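Long-range contacts in thiamine pyrophosphokinase (PDB 3LM8), which transfers a pyrophosphate group from ATP to thiamine, making the cofactor thiamine diphosphate in a thiamine salvage pathway: residues T26-V31 against A41-V46; I96-G101 against R128-Q133; F139-Y144 against F200-G205; S156-S161 against L187-E192. The protein carries 1 engineered substitution. All blocks are in the same frame, centred on the assembly; numbering follows the deposited sequence.

Contact 1 (T26-V31 against A41-V46)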
# COMPACT_ATOMS: atom_id res chain seq x y z
N THR A 26 14.94 6.30 -1.77
CA THR A 26 13.58 6.28 -1.26
C THR A 26 13.22 7.65 -0.66
O THR A 26 13.73 8.02 0.40
CB THR A 26 13.43 5.17 -0.19
OG1 THR A 26 13.39 3.89 -0.84
CG2 THR A 26 12.15 5.36 0.64
N LEU A 27 12.36 8.39 -1.35
CA LEU A 27 11.90 9.70 -0.87
C LEU A 27 10.65 9.48 -0.04
O LEU A 27 9.86 8.55 -0.29
CB LEU A 27 11.52 10.61 -2.03
CG LEU A 27 12.62 10.91 -3.04
CD1 LEU A 27 12.01 11.23 -4.40
CD2 LEU A 27 13.48 12.06 -2.50
N TRP A 28 10.46 10.34 0.95
CA TRP A 28 9.28 10.24 1.80
C TRP A 28 8.37 11.47 1.72
O TRP A 28 8.82 12.58 1.45
CB TRP A 28 9.69 10.05 3.26
CG TRP A 28 10.40 8.78 3.57
CD1 TRP A 28 11.74 8.57 3.51
CD2 TRP A 28 9.83 7.58 4.12
NE1 TRP A 28 12.06 7.32 4.01
CE2 TRP A 28 10.90 6.70 4.39
CE3 TRP A 28 8.53 7.18 4.42
CZ2 TRP A 28 10.70 5.43 4.95
CZ3 TRP A 28 8.33 5.92 4.98
CH2 TRP A 28 9.41 5.06 5.24
N ILE A 29 7.08 11.24 1.93
CA ILE A 29 6.12 12.33 1.93
C ILE A 29 5.10 12.00 2.99
O ILE A 29 4.76 10.83 3.18
CB ILE A 29 5.40 12.49 0.56
CG1 ILE A 29 4.80 11.16 0.12
CG2 ILE A 29 6.36 13.02 -0.47
CD1 ILE A 29 3.96 11.27 -1.14
N GLY A 30 4.63 13.02 3.70
CA GLY A 30 3.66 12.83 4.75
C GLY A 30 2.29 13.33 4.37
O GLY A 30 2.16 14.36 3.69
N VAL A 31 1.26 12.60 4.80
CA VAL A 31 -0.13 12.95 4.51
C VAL A 31 -0.87 12.96 5.83
O VAL A 31 -0.83 11.99 6.57
CB VAL A 31 -0.78 11.89 3.55
CG1 VAL A 31 -2.29 11.98 3.59
CG2 VAL A 31 -0.27 12.10 2.11
N ALA A 41 9.47 9.17 14.00
CA ALA A 41 10.40 8.12 13.61
C ALA A 41 11.77 8.67 13.23
O ALA A 41 12.75 7.94 13.24
CB ALA A 41 9.83 7.33 12.44
N GLY A 42 11.83 9.95 12.89
CA GLY A 42 13.12 10.53 12.55
C GLY A 42 13.28 10.79 11.08
O GLY A 42 14.35 11.17 10.61
N ILE A 43 12.20 10.57 10.33
CA ILE A 43 12.22 10.79 8.90
C ILE A 43 11.51 12.10 8.62
O ILE A 43 10.47 12.38 9.20
CB ILE A 43 11.46 9.68 8.15
CG1 ILE A 43 11.93 8.31 8.63
CG2 ILE A 43 11.67 9.83 6.64
CD1 ILE A 43 11.06 7.18 8.13
N ILE A 44 12.11 12.90 7.74
CA ILE A 44 11.55 14.19 7.35
C ILE A 44 10.98 14.04 5.94
O ILE A 44 11.64 13.56 5.03
CB ILE A 44 12.64 15.29 7.34
CG1 ILE A 44 13.32 15.39 8.70
CG2 ILE A 44 12.01 16.63 6.95
CD1 ILE A 44 12.47 16.03 9.79
N PRO A 45 9.72 14.45 5.74
CA PRO A 45 9.08 14.36 4.43
C PRO A 45 9.69 15.40 3.48
O PRO A 45 10.16 16.44 3.94
CB PRO A 45 7.62 14.67 4.73
CG PRO A 45 7.49 14.47 6.25
CD PRO A 45 8.79 14.95 6.77
N VAL A 46 9.69 15.13 2.17
CA VAL A 46 10.22 16.11 1.22
C VAL A 46 9.06 17.06 0.98
O VAL A 46 9.24 18.27 0.86
CB VAL A 46 10.65 15.47 -0.13
CG1 VAL A 46 11.70 14.38 0.11
CG2 VAL A 46 9.46 14.89 -0.84

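Contact 2 (I96-G101 against R128-Q133)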
# COMPACT_ATOMS: atom_id res chain seq x y z
N ILE A 96 8.51 2.08 -7.57
CA ILE A 96 7.66 1.58 -6.51
C ILE A 96 7.12 2.65 -5.58
O ILE A 96 7.83 3.55 -5.17
CB ILE A 96 8.43 0.57 -5.63
CG1 ILE A 96 9.12 -0.47 -6.51
CG2 ILE A 96 7.48 -0.11 -4.67
CD1 ILE A 96 10.09 -1.38 -5.77
N ILE A 97 5.83 2.55 -5.26
CA ILE A 97 5.23 3.46 -4.32
C ILE A 97 4.81 2.54 -3.18
O ILE A 97 4.25 1.47 -3.42
CB ILE A 97 3.98 4.17 -4.88
CG1 ILE A 97 4.38 5.15 -5.98
CG2 ILE A 97 3.29 4.94 -3.76
CD1 ILE A 97 3.21 5.77 -6.69
N GLN A 98 5.10 2.95 -1.95
CA GLN A 98 4.72 2.17 -0.78
C GLN A 98 4.00 3.10 0.19
O GLN A 98 4.53 4.15 0.55
CB GLN A 98 5.95 1.53 -0.13
CG GLN A 98 6.45 0.31 -0.90
CD GLN A 98 7.73 -0.28 -0.34
OE1 GLN A 98 7.89 -1.51 -0.26
NE2 GLN A 98 8.67 0.60 0.03
N ILE A 99 2.80 2.71 0.58
CA ILE A 99 1.98 3.53 1.46
C ILE A 99 1.73 2.90 2.82
O ILE A 99 1.40 1.71 2.92
CB ILE A 99 0.62 3.84 0.82
CG1 ILE A 99 0.82 4.32 -0.63
CG2 ILE A 99 -0.10 4.90 1.64
CD1 ILE A 99 -0.46 4.47 -1.45
N PHE A 100 1.87 3.72 3.86
CA PHE A 100 1.66 3.27 5.24
C PHE A 100 0.57 4.10 5.91
O PHE A 100 0.14 5.13 5.36
CB PHE A 100 2.98 3.41 6.02
CG PHE A 100 4.15 2.77 5.34
CD1 PHE A 100 4.59 1.51 5.72
CD2 PHE A 100 4.79 3.43 4.28
CE1 PHE A 100 5.68 0.91 5.07
CE2 PHE A 100 5.87 2.84 3.62
CZ PHE A 100 6.32 1.57 4.02
N GLY A 101 0.13 3.67 7.09
CA GLY A 101 -0.91 4.39 7.81
C GLY A 101 -2.15 4.31 6.95
O GLY A 101 -2.92 5.27 6.81
N ARG A 128 2.33 -0.71 -3.46
CA ARG A 128 2.12 -1.68 -2.38
C ARG A 128 1.62 -0.97 -1.14
O ARG A 128 2.16 0.07 -0.77
CB ARG A 128 3.45 -2.40 -2.09
CG ARG A 128 3.46 -3.19 -0.81
CD ARG A 128 4.82 -3.82 -0.54
NE ARG A 128 5.17 -4.86 -1.52
CZ ARG A 128 6.10 -4.72 -2.45
NH1 ARG A 128 6.80 -3.60 -2.55
NH2 ARG A 128 6.34 -5.72 -3.29
N LEU A 129 0.58 -1.51 -0.50
CA LEU A 129 0.07 -0.89 0.73
C LEU A 129 0.65 -1.69 1.87
O LEU A 129 0.71 -2.91 1.79
CB LEU A 129 -1.46 -0.96 0.82
CG LEU A 129 -2.35 -0.59 -0.38
CD1 LEU A 129 -3.80 -0.65 0.09
CD2 LEU A 129 -2.01 0.80 -0.93
N ILE A 130 1.09 -1.02 2.93
CA ILE A 130 1.70 -1.74 4.05
C ILE A 130 1.29 -1.30 5.45
O ILE A 130 1.21 -0.10 5.75
CB ILE A 130 3.23 -1.62 4.02
CG1 ILE A 130 3.77 -2.01 2.65
CG2 ILE A 130 3.82 -2.47 5.13
CD1 ILE A 130 5.27 -1.82 2.54
N ASP A 131 1.07 -2.28 6.32
CA ASP A 131 0.74 -2.04 7.71
C ASP A 131 1.45 -3.09 8.57
O ASP A 131 2.21 -3.92 8.05
CB ASP A 131 -0.79 -2.04 7.94
CG ASP A 131 -1.38 -3.43 8.12
OD1 ASP A 131 -1.26 -4.25 7.18
OD2 ASP A 131 -1.96 -3.71 9.19
N LYS A 132 1.23 -3.03 9.87
CA LYS A 132 1.86 -3.95 10.82
C LYS A 132 1.82 -5.43 10.42
O LYS A 132 2.74 -6.18 10.74
CB LYS A 132 1.23 -3.74 12.20
CG LYS A 132 1.53 -4.84 13.22
CD LYS A 132 0.54 -4.76 14.39
CE LYS A 132 0.71 -5.92 15.36
NZ LYS A 132 2.06 -5.96 15.98
N GLN A 133 0.77 -5.88 9.73
CA GLN A 133 0.74 -7.28 9.36
C GLN A 133 0.19 -7.62 7.98
O GLN A 133 -0.18 -8.77 7.73
CB GLN A 133 0.00 -8.12 10.43
CG GLN A 133 -1.30 -7.55 10.96
CD GLN A 133 -1.78 -8.29 12.21
OE1 GLN A 133 -2.09 -9.48 12.15
NE2 GLN A 133 -1.83 -7.59 13.35

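Contact 3 (F139-Y144 against F200-G205). Engineered in segment 200-205: Val203 (natural residue Ala).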
# COMPACT_ATOMS: atom_id res chain seq x y z
N PHE A 139 -2.91 -6.53 -9.25
CA PHE A 139 -2.22 -6.85 -10.49
C PHE A 139 -3.13 -6.99 -11.68
O PHE A 139 -4.25 -7.52 -11.58
CB PHE A 139 -1.43 -8.16 -10.38
CG PHE A 139 -0.34 -8.15 -9.35
CD1 PHE A 139 -0.64 -8.36 -8.00
CD2 PHE A 139 0.99 -7.96 -9.72
CE1 PHE A 139 0.37 -8.40 -7.05
CE2 PHE A 139 2.01 -7.99 -8.78
CZ PHE A 139 1.71 -8.21 -7.43
N PRO A 140 -2.68 -6.50 -12.83
CA PRO A 140 -3.46 -6.61 -14.06
C PRO A 140 -3.09 -7.99 -14.61
O PRO A 140 -2.25 -8.69 -14.02
CB PRO A 140 -2.89 -5.49 -14.94
CG PRO A 140 -1.43 -5.43 -14.51
CD PRO A 140 -1.55 -5.55 -12.99
N PRO A 141 -3.72 -8.43 -15.70
CA PRO A 141 -3.34 -9.75 -16.20
C PRO A 141 -1.82 -9.85 -16.46
O PRO A 141 -1.18 -8.88 -16.86
CB PRO A 141 -4.18 -9.88 -17.46
CG PRO A 141 -5.48 -9.23 -17.01
CD PRO A 141 -4.97 -7.96 -16.33
N GLY A 142 -1.25 -11.02 -16.22
CA GLY A 142 0.17 -11.20 -16.42
C GLY A 142 0.64 -12.43 -15.68
O GLY A 142 -0.18 -13.28 -15.33
N GLU A 143 1.94 -12.54 -15.43
CA GLU A 143 2.51 -13.68 -14.72
C GLU A 143 3.51 -13.16 -13.69
O GLU A 143 4.54 -12.59 -14.06
CB GLU A 143 3.20 -14.61 -15.71
CG GLU A 143 3.55 -15.97 -15.13
CD GLU A 143 4.44 -16.79 -16.05
OE1 GLU A 143 4.39 -18.03 -15.97
OE2 GLU A 143 5.20 -16.18 -16.83
N TYR A 144 3.24 -13.39 -12.41
CA TYR A 144 4.11 -12.88 -11.35
C TYR A 144 4.72 -13.90 -10.39
O TYR A 144 4.12 -14.93 -10.08
CB TYR A 144 3.32 -11.84 -10.54
CG TYR A 144 2.46 -10.93 -11.40
CD1 TYR A 144 2.96 -9.73 -11.89
CD2 TYR A 144 1.15 -11.30 -11.74
CE1 TYR A 144 2.18 -8.90 -12.71
CE2 TYR A 144 0.36 -10.48 -12.56
CZ TYR A 144 0.88 -9.28 -13.04
OH TYR A 144 0.11 -8.47 -13.85
N PHE A 200 2.08 -17.17 -9.97
CA PHE A 200 0.65 -17.09 -10.17
C PHE A 200 0.47 -16.28 -11.43
O PHE A 200 1.32 -15.47 -11.79
CB PHE A 200 -0.05 -16.44 -8.96
CG PHE A 200 0.25 -14.98 -8.78
CD1 PHE A 200 1.41 -14.57 -8.13
CD2 PHE A 200 -0.65 -14.01 -9.23
CE1 PHE A 200 1.66 -13.21 -7.92
CE2 PHE A 200 -0.40 -12.65 -9.03
CZ PHE A 200 0.76 -12.25 -8.37
N SER A 201 -0.62 -16.52 -12.14
CA SER A 201 -0.90 -15.81 -13.37
C SER A 201 -2.34 -16.03 -13.81
O SER A 201 -2.98 -17.03 -13.48
CB SER A 201 0.07 -16.26 -14.47
OG SER A 201 0.25 -17.66 -14.46
N PHE A 202 -2.86 -15.05 -14.54
CA PHE A 202 -4.22 -15.07 -15.04
C PHE A 202 -4.25 -14.19 -16.28
O PHE A 202 -3.41 -13.29 -16.44
CB PHE A 202 -5.18 -14.54 -13.96
CG PHE A 202 -4.72 -13.26 -13.30
CD1 PHE A 202 -3.62 -13.27 -12.45
CD2 PHE A 202 -5.34 -12.05 -13.59
CE1 PHE A 202 -3.14 -12.09 -11.91
CE2 PHE A 202 -4.87 -10.86 -13.04
CZ PHE A 202 -3.76 -10.88 -12.20
N VAL A 203 -5.20 -14.43 -17.17
CA VAL A 203 -5.26 -13.68 -18.40
C VAL A 203 -6.19 -12.47 -18.45
O VAL A 203 -5.95 -11.54 -19.22
CB VAL A 203 -5.60 -14.62 -19.56
CG1 VAL A 203 -4.52 -15.69 -19.66
CG2 VAL A 203 -6.97 -15.27 -19.33
N LYS A 204 -7.23 -12.47 -17.62
CA LYS A 204 -8.19 -11.37 -17.61
C LYS A 204 -8.66 -10.98 -16.21
O LYS A 204 -8.80 -11.83 -15.33
CB LYS A 204 -9.39 -11.74 -18.49
CG LYS A 204 -10.31 -10.58 -18.83
CD LYS A 204 -11.43 -11.02 -19.79
CE LYS A 204 -12.17 -9.84 -20.37
NZ LYS A 204 -11.27 -9.02 -21.24
N GLY A 205 -8.90 -9.68 -16.00
CA GLY A 205 -9.36 -9.20 -14.71
C GLY A 205 -8.33 -8.45 -13.88
O GLY A 205 -7.20 -8.19 -14.30

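Contact 4 (S156-S161 against L187-E192). With VIB (3-(4-amino-2-methyl-pyrimidin-5-ylmethyl)-5-(2-hydroxy-ethyl)-4-methyl-thiazol-3-ium), chain E.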
# COMPACT_ATOMS: atom_id res chain seq x y z
N SER A 156 -3.20 -14.32 0.22
CA SER A 156 -4.57 -14.45 -0.26
C SER A 156 -4.76 -13.71 -1.58
O SER A 156 -4.10 -12.70 -1.83
CB SER A 156 -5.55 -13.90 0.77
OG SER A 156 -5.45 -14.61 2.00
N PHE A 157 -5.66 -14.20 -2.41
CA PHE A 157 -5.94 -13.56 -3.69
C PHE A 157 -7.42 -13.24 -3.77
O PHE A 157 -8.26 -14.07 -3.43
CB PHE A 157 -5.57 -14.47 -4.86
CG PHE A 157 -4.08 -14.66 -5.05
CD1 PHE A 157 -3.29 -13.61 -5.48
CD2 PHE A 157 -3.49 -15.90 -4.81
CE1 PHE A 157 -1.92 -13.78 -5.69
CE2 PHE A 157 -2.13 -16.08 -5.01
CZ PHE A 157 -1.35 -15.03 -5.45
N ILE A 158 -7.75 -12.03 -4.20
CA ILE A 158 -9.15 -11.64 -4.30
C ILE A 158 -9.43 -10.90 -5.59
O ILE A 158 -8.75 -9.92 -5.92
CB ILE A 158 -9.54 -10.77 -3.11
CG1 ILE A 158 -9.17 -11.49 -1.82
CG2 ILE A 158 -11.03 -10.48 -3.15
CD1 ILE A 158 -9.36 -10.67 -0.59
N PRO A 159 -10.44 -11.35 -6.34
CA PRO A 159 -10.83 -10.72 -7.61
C PRO A 159 -11.30 -9.30 -7.33
O PRO A 159 -11.84 -9.04 -6.25
CB PRO A 159 -11.99 -11.60 -8.11
CG PRO A 159 -11.78 -12.93 -7.39
CD PRO A 159 -11.31 -12.50 -6.02
N PHE A 160 -11.10 -8.39 -8.28
CA PHE A 160 -11.52 -7.00 -8.07
C PHE A 160 -12.69 -6.52 -8.93
O PHE A 160 -13.84 -6.70 -8.56
CB PHE A 160 -10.34 -6.04 -8.24
CG PHE A 160 -10.64 -4.63 -7.82
CD1 PHE A 160 -11.04 -3.68 -8.76
CD2 PHE A 160 -10.56 -4.26 -6.48
CE1 PHE A 160 -11.34 -2.37 -8.36
CE2 PHE A 160 -10.86 -2.96 -6.08
CZ PHE A 160 -11.26 -2.02 -7.02
N SER A 161 -12.40 -5.92 -10.08
CA SER A 161 -13.48 -5.41 -10.93
C SER A 161 -14.41 -6.49 -11.49
O SER A 161 -15.63 -6.38 -11.38
CB SER A 161 -12.90 -4.57 -12.08
OG SER A 161 -12.16 -5.37 -12.98
N LEU A 187 -12.37 -18.23 -2.27
CA LEU A 187 -11.68 -19.51 -2.36
C LEU A 187 -10.18 -19.32 -2.26
O LEU A 187 -9.49 -20.07 -1.57
CB LEU A 187 -11.98 -20.19 -3.70
CG LEU A 187 -11.02 -21.34 -4.02
CD1 LEU A 187 -11.17 -22.40 -2.95
CD2 LEU A 187 -11.31 -21.92 -5.40
N CYS A 188 -9.69 -18.30 -2.96
CA CYS A 188 -8.26 -18.02 -3.01
C CYS A 188 -7.69 -17.23 -1.83
O CYS A 188 -6.65 -16.57 -1.94
CB CYS A 188 -7.93 -17.32 -4.34
SG CYS A 188 -8.59 -18.21 -5.79
N ILE A 189 -8.36 -17.31 -0.69
CA ILE A 189 -7.91 -16.63 0.52
C ILE A 189 -7.23 -17.65 1.40
O ILE A 189 -7.58 -18.83 1.39
CB ILE A 189 -9.09 -16.01 1.30
CG1 ILE A 189 -9.67 -14.85 0.50
CG2 ILE A 189 -8.64 -15.56 2.68
CD1 ILE A 189 -10.85 -14.19 1.18
N SER A 190 -6.24 -17.19 2.16
CA SER A 190 -5.51 -18.05 3.07
C SER A 190 -4.69 -19.16 2.40
O SER A 190 -4.80 -20.34 2.76
CB SER A 190 -6.47 -18.67 4.10
OG SER A 190 -6.67 -17.78 5.19
N ASN A 191 -3.88 -18.78 1.41
CA ASN A 191 -3.03 -19.74 0.73
C ASN A 191 -1.66 -19.59 1.39
O ASN A 191 -1.45 -18.72 2.22
CB ASN A 191 -2.94 -19.44 -0.77
CG ASN A 191 -2.69 -20.69 -1.61
OD1 ASN A 191 -3.09 -20.75 -2.78
ND2 ASN A 191 -2.03 -21.68 -1.02
N GLU A 192 -0.73 -20.45 1.01
CA GLU A 192 0.61 -20.41 1.56
C GLU A 192 1.59 -20.86 0.50
O GLU A 192 1.20 -21.49 -0.48
CB GLU A 192 0.73 -21.34 2.77
CG GLU A 192 0.14 -20.80 4.07
CD GLU A 192 0.09 -21.85 5.17
OE1 GLU A 192 1.07 -22.61 5.32
OE2 GLU A 192 -0.93 -21.91 5.89
CM2 VIB E . -6.99 -21.71 -4.30
N4A VIB E . -8.87 -24.07 -0.57
CM4 VIB E . -7.30 -21.94 4.25
O1 VIB E . -10.79 -22.44 5.85
C7 VIB E . -11.03 -21.03 5.87
C6 VIB E . -9.83 -20.30 5.26
C2 VIB E . -9.61 -21.43 1.38
S1 VIB E . -10.68 -20.65 2.52
C5 VIB E . -9.56 -20.82 3.84
C4 VIB E . -8.47 -21.52 3.35
N3 VIB E . -8.52 -21.82 2.05
C7A VIB E . -7.42 -22.55 1.40
C4A VIB E . -8.08 -23.10 -1.02
N3A VIB E . -7.94 -22.89 -2.34
C2A VIB E . -7.14 -21.91 -2.79
N1A VIB E . -6.48 -21.13 -1.93
C6A VIB E . -6.59 -21.30 -0.63
C5A VIB E . -7.40 -22.30 -0.11
O HOH W 1 -10.45 -15.62 -4.08

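Contact 1 (T26-V31 against A41-V46)
Trp28 and Ile43 make the main side-chain contact between strand 26-31 and the loop 41-46, with the aliphatic branches of Ile43 lying over one face of the indole. Trp28 has CG anti to its own carbonyl carbon (chi1 -64°), and the contact can be traced outward from its CB. CB lies 3.9 Å from Ile43 CG2. That same methyl reaches 3.4 Å from Trp28 CD1 and also touches CG, CD2 and NE1. It stands 3.5 Å from the centroid of the five-membered ring and only 15° off the ring normal, which is the geometry of a CH-pi contact. Further out, Ile43 CD1 takes over, 3.6 Å from Trp28 CZ2 and close to CE2 and CH2, toward the rim of the six-membered ring. The opposite face carries CG2 of Thr26, so the indole is sandwiched between two aliphatic groups. The backbone is tied once: Val46 N donates to Trp28 O over 2.8 Å in a nearly straight bond (171°). Beside it, Val46 CG2 meets Ile29 CG2 at 3.6 Å, while Val46 CG1 reaches Leu27 CD2. Pro45 CB packs against the strand backbone, 3.6 Å from Gly30 N. Gly42, with positive phi, is the C-prime residue of the Schellman motif that ends helix 33-41. The loop it begins packs on the strand and on Leu38 and Leu39 of that helix before running into strand 47-49. Strand 3-7 pairs along 26-31, and Ala85 and Trp88 of helix 81-92 touch Ile29.

Contact 2 (I96-G101 against R128-Q133)
Gln98 pairs with Arg128 and Ile99 with Leu129 in parallel register, where strands 96-100 and 128-131 approach to 4.7 Å with their directions 31° apart. Three main-chain hydrogen bonds hold the register: Arg128 N to Ile97 O at 2.9 Å, Ile99 N to Arg128 O at 3.0 Å and Ile130 N to Ile99 O at 2.7 Å. A CA-H...O contact from Phe100 CA to Ile130 O, 3.4 Å long, continues the ladder. One polar side-chain bond crosses on the face bearing Gln98 and Arg128: Arg128 NH1 donates to Gln98 OE1 over 3.3 Å. The two chains run side by side, the donor is tilted from the carbonyl plane, and the bond is far from straight (138° at the hydrogen). A turn at chi3 (-67°) sets NE off the line of the extended CB-CG-CD part of the arginine chain. Gln98 NE2 bonds to Asn5 OD1, which with the OE1 bond defines the rotation of the amide. Apolar contacts lie on both faces. Ile130 CB sits 3.7 Å from Phe100 CE1, its CD1 also touching CE1 and CZ of that ring; on the other face, Ile99 CD1 meets Leu129 CD2 at 4.0 Å. With helix 107-122 joining the two strands, this is a beta-alpha-beta crossover between adjacent parallel strands, as in the Rossmann-like core of the catalytic domain.

Contact 3 (F139-Y144 against F200-G205)
Tyr144 and Phe200 form a hydrogen-bonded antiparallel pair between strands 142-144 and 200-202, whose axes run at 173° with a closest approach of 4.8 Å. Tyr144 N to Phe200 O (2.9 Å) and Phe200 N to Tyr144 O (3.0 Å) close the pair, and Gly142 with Phe202 forms the next, with a weak return bond from Phe202 N. Between them, Glu143 and Ser201 make a non-hydrogen-bonded pair, and on their face Glu143 CG touches Ser201 CB at 3.6 Å. The aromatic rings gather on the other face. Phe200 CG sits between its backbone N and carbonyl carbon (chi1 68°), and the tip of the ring, CZ, meets Tyr144 CB at 3.4 Å. The same CZ points over the centre of Phe139 in an edge-to-face pair, with centroids 5.4 Å apart and planes at 83°. Phe202 CE1 comes to the edge of the tyrosine ring, 3.9 Å from Tyr144 CE2. Phe139 ends strand 134-139 of the nine-stranded sheet, whereas 142-147 and 197-202 are neighbours in the four-stranded sheet; the aromatic cluster thus packs one sheet on the other, joined by Leu207 and Met209 of strand 207-212, with strand 167-170 alongside 197-202.

Contact 4 (S156-S161 against L187-E192)
Ser156 and Phe157, on strand 154-159, each take up one backbone partner from the loop 187-192. Ser156 OG accepts a hydrogen bond from Ser190 N, 2.7 Å long and almost straight at 175°. The hydroxyl lies anti to its carbonyl carbon (chi1 -61°), where it also meets Ile189 CG2. One step along, Phe157 N donates to Cys188 O over 2.6 Å, with the donor tilted 35° from the carbonyl plane. Phe157 O and Cys188 O are both acceptors and make no bond to each other. A water bridges a further pair: it donates to Phe157 O at 2.8 Å and accepts from Cys188 N at 3.0 Å. The loop thus has Cys188 N, Cys188 O and Ser190 N satisfied from this strand, directly or through water, and Asn191 bonds to the backbone of Ile155 next door. Apolar contact is slight: Phe157 CB meets Cys188 CB at 3.7 Å, and Ile158 CG1 approaches Ile189 CG1. On its far side the loop lines the thiamine pocket. Ile189 O comes 3.2 Å from N3 of the thiazolium, Ser190 O is near the methyl CM4, and Leu187 CD1 lies against the pyrimidine. The bonds to the strand and the water fix the loop's backbone, Ile189 O and Ser190 O face the thiazolium side of the ligand, and the proximity of Ile189 O to the positively charged ring would probably be electrostatically favourable.

Contacts 1 and 2 are buried and belong to the parallel part of the nine-stranded sheet; they meet where Trp28 CZ3 lies 4.2 Å from Phe100 CE2. The strand of contact 4 is an edge of that same sheet, across the chain's centre from contact 1. Contacts 3 and 4 are only partly buried and join where Phe200 CG packs 3.7 Å from Phe157 CZ; along the chain, contact 4 is nested within the loop that contact 3 closes. Contacts 2 and 3 are strand pairs, one parallel and one antiparallel, whereas 1 and 4 each set a loop against a strand. Contact 1 does so chiefly with apolar packing, contact 4 with polar bonds and a water, beside bound thiamine. Contact 3 is dominated by aromatic rings.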